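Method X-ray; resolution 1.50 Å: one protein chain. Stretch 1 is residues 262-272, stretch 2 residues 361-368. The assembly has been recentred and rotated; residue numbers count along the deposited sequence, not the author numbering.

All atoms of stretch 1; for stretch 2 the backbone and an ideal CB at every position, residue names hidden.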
# COMPACT_ATOMS: atom_id res chain seq x y z
N VAL A 262 -1.78 0.13 7.36
CA VAL A 262 -2.58 -1.06 7.26
C VAL A 262 -1.80 -2.32 7.59
O VAL A 262 -0.85 -2.68 6.89
CB VAL A 262 -3.14 -1.20 5.84
CG1 VAL A 262 -4.08 -2.38 5.72
CG2 VAL A 262 -3.85 0.05 5.40
N GLY A 263 -2.24 -3.00 8.66
CA GLY A 263 -1.72 -4.32 9.01
C GLY A 263 -2.45 -5.43 8.28
O GLY A 263 -3.47 -5.20 7.65
N ALA A 264 -1.89 -6.66 8.34
CA ALA A 264 -2.45 -7.84 7.67
C ALA A 264 -3.17 -8.74 8.68
O ALA A 264 -2.71 -8.92 9.80
CB ALA A 264 -1.36 -8.62 7.00
N VAL A 265 -4.32 -9.25 8.27
CA VAL A 265 -5.02 -10.30 8.99
C VAL A 265 -5.16 -11.56 8.16
O VAL A 265 -5.12 -11.53 6.91
CB VAL A 265 -6.40 -9.85 9.52
CG1 VAL A 265 -6.27 -8.82 10.63
CG2 VAL A 265 -7.28 -9.35 8.37
N ASP A 266 -5.32 -12.68 8.85
CA ASP A 266 -5.74 -13.90 8.20
C ASP A 266 -7.23 -13.82 7.77
O ASP A 266 -7.89 -12.81 8.02
CB ASP A 266 -5.37 -15.13 9.08
CG ASP A 266 -6.18 -15.26 10.36
OD1 ASP A 266 -7.29 -14.73 10.48
OD2 ASP A 266 -5.68 -16.00 11.23
N SER A 267 -7.74 -14.84 7.10
CA SER A 267 -9.13 -14.74 6.59
C SER A 267 -10.19 -14.67 7.70
O SER A 267 -11.33 -14.28 7.42
CB SER A 267 -9.44 -15.86 5.60
OG SER A 267 -9.21 -17.13 6.19
N THR A 268 -9.83 -15.07 8.95
CA THR A 268 -10.73 -14.97 10.13
C THR A 268 -10.65 -13.62 10.83
O THR A 268 -11.40 -13.39 11.78
CB THR A 268 -10.51 -16.08 11.22
OG1 THR A 268 -9.39 -15.77 12.07
CG2 THR A 268 -10.34 -17.48 10.60
N GLY A 269 -9.74 -12.74 10.40
CA GLY A 269 -9.61 -11.44 10.98
C GLY A 269 -8.58 -11.33 12.09
O GLY A 269 -8.46 -10.29 12.70
N GLN A 270 -7.81 -12.39 12.32
CA GLN A 270 -6.75 -12.33 13.32
C GLN A 270 -5.46 -11.76 12.73
O GLN A 270 -5.16 -11.98 11.57
CB GLN A 270 -6.46 -13.72 13.89
CG GLN A 270 -7.64 -14.35 14.60
CD GLN A 270 -8.01 -13.60 15.86
OE1 GLN A 270 -7.22 -12.82 16.40
NE2 GLN A 270 -9.19 -13.85 16.35
N PRO A 271 -4.69 -11.05 13.56
CA PRO A 271 -3.40 -10.52 13.08
C PRO A 271 -2.56 -11.59 12.39
O PRO A 271 -2.38 -12.67 12.93
CB PRO A 271 -2.72 -10.07 14.36
CG PRO A 271 -3.82 -9.70 15.27
CD PRO A 271 -4.92 -10.69 14.97
N SER A 272 -2.06 -11.32 11.20
CA SER A 272 -1.14 -12.24 10.54
C SER A 272 0.17 -12.36 11.31
O SER A 272 0.63 -11.40 11.90
CB SER A 272 -0.83 -11.74 9.14
OG SER A 272 -1.98 -11.83 8.30
N UNK A 361 -1.49 -2.39 18.03
CA UNK A 361 -0.32 -2.06 17.25
C UNK A 361 -0.07 -3.07 16.12
O UNK A 361 0.80 -2.88 15.28
CB UNK A 361 0.90 -1.98 18.17
N UNK A 362 -0.84 -4.16 16.12
CA UNK A 362 -0.78 -5.11 15.00
C UNK A 362 -1.78 -4.74 13.90
O UNK A 362 -1.46 -4.74 12.73
CB UNK A 362 -1.05 -6.53 15.50
N UNK A 363 -3.02 -4.45 14.29
CA UNK A 363 -4.11 -4.30 13.32
C UNK A 363 -4.94 -3.03 13.50
O UNK A 363 -5.97 -2.86 12.84
CB UNK A 363 -5.04 -5.51 13.41
N UNK A 364 -4.49 -2.12 14.36
CA UNK A 364 -5.18 -0.82 14.49
C UNK A 364 -6.59 -1.05 15.00
O UNK A 364 -6.78 -1.74 16.00
CB UNK A 364 -5.21 -0.07 13.16
N UNK A 365 -7.57 -0.43 14.33
CA UNK A 365 -8.98 -0.62 14.63
C UNK A 365 -9.53 -1.97 14.15
O UNK A 365 -10.72 -2.26 14.32
CB UNK A 365 -9.79 0.52 14.00
N UNK A 366 -8.69 -2.82 13.59
CA UNK A 366 -9.11 -4.17 13.18
C UNK A 366 -9.42 -4.24 11.70
O UNK A 366 -9.19 -3.27 10.95
CB UNK A 366 -10.34 -4.61 13.98
N UNK A 367 -9.95 -5.38 11.27
CA UNK A 367 -10.21 -5.60 9.84
C UNK A 367 -11.26 -4.60 9.34
O UNK A 367 -12.32 -4.42 9.93
CB UNK A 367 -10.68 -7.04 9.59
N UNK A 368 -10.93 -3.98 8.22
CA UNK A 368 -11.85 -3.07 7.54
C UNK A 368 -13.16 -3.80 7.26
O UNK A 368 -13.18 -5.01 6.98
CB UNK A 368 -11.24 -2.54 6.24

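Position 361 has no atom of stretch 1 within 5.5 Å of its ideal CB, so stretch 1 sets no preference there. The deposited residue is Asn 361, whose side-chain amide is hydrogen-bonded elsewhere in the structure.

At 362 the CA-to-CB bond runs sideways, and the ideal CB lies 4.1 Å from Pro 271 CB. The neighbouring surface is a proline ring, without charge or side-chain donor, so an apolar chain of moderate length would suit, leucine, isoleucine or methionine among others. The residue is Leu 362, with chi1 m and chi2 t, and its CD1 packs 3.8 Å from Pro 271 CB. Its backbone matters too: Leu 362 O lies 3.8 Å from Gly 263 CA, and an ideal CB on Gly 263 would fall 2.2 Å from that oxygen, a clash. Glycine in stretch 1 therefore makes room for this carbonyl.

Position 363 points toward stretch 1. Its ideal CB stands 4.5 Å from Val 265 CG1 and 4.7 Å from Pro 271 CG, distances that leave space for further carbons between two apolar neighbours. Valine, leucine, isoleucine or methionine could be considered. The deposited Ile 363 has the largest covered area of the stretch. Its CG2 approaches Val 265 CG1 at 3.7 Å and Pro 271 CG at 3.9 Å, while CD1 reaches 4.2 Å from Gly 269 O.

Position 364 has phi 63° and psi -131°, and the positive phi favours glycine; the residue is Gly 364. Position 365, with phi -75° and no part of stretch 1 near its CB, leaves the choice wide, and Ala 365 occupies it. At 366, phi 98° and psi -173° would jam a CB against the preceding carbonyl oxygen, which calls for glycine. Gly 366 closes a type II' turn begun at 363, its N donating to Ile 363 O at 2.8 Å.

Position 367 again points toward stretch 1, with its ideal CB 4.3 Å from Val 265 CG2 and 4.7 Å from Gly 269 CA. A valine methyl and a bare glycine favour an apolar chain; leucine or methionine would be reasonable. In Met 367, chi angles t, t, p place SD 3.8 Å from Val 265 CG2 and 4.2 Å from Gly 269 CA. No direct hydrogen bond joins the stretches, but one water bridges them, donating to Gly 269 O and accepting from Met 367 N, both at 3.0 Å.

Position 368 is out of reach, so stretch 1 does not discriminate; it is Val 368, chi1 p.

Stretch 2 (361-368) NLIGAGMV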
# COMPACT_ATOMS: atom_id res chain seq x y z
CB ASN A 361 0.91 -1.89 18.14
CG ASN A 361 0.92 -0.55 18.87
OD1 ASN A 361 -0.05 0.22 18.88
ND2 ASN A 361 2.06 -0.26 19.48
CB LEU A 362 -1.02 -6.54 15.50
CG LEU A 362 0.02 -7.12 16.44
CD1 LEU A 362 -0.55 -8.41 17.03
CD2 LEU A 362 1.35 -7.35 15.74
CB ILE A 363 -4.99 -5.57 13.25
CG1 ILE A 363 -5.68 -5.82 14.58
CG2 ILE A 363 -4.15 -6.76 12.79
CD1 ILE A 363 -6.69 -6.95 14.53
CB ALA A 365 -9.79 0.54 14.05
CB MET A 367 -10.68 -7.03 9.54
CG MET A 367 -10.78 -7.36 8.04
SD MET A 367 -11.09 -9.12 7.87
CE MET A 367 -12.59 -9.41 8.79
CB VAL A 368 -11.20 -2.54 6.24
CG1 VAL A 368 -10.96 -3.63 5.20
CG2 VAL A 368 -11.95 -1.36 5.65
O HOH W 1 -10.10 -7.85 12.97
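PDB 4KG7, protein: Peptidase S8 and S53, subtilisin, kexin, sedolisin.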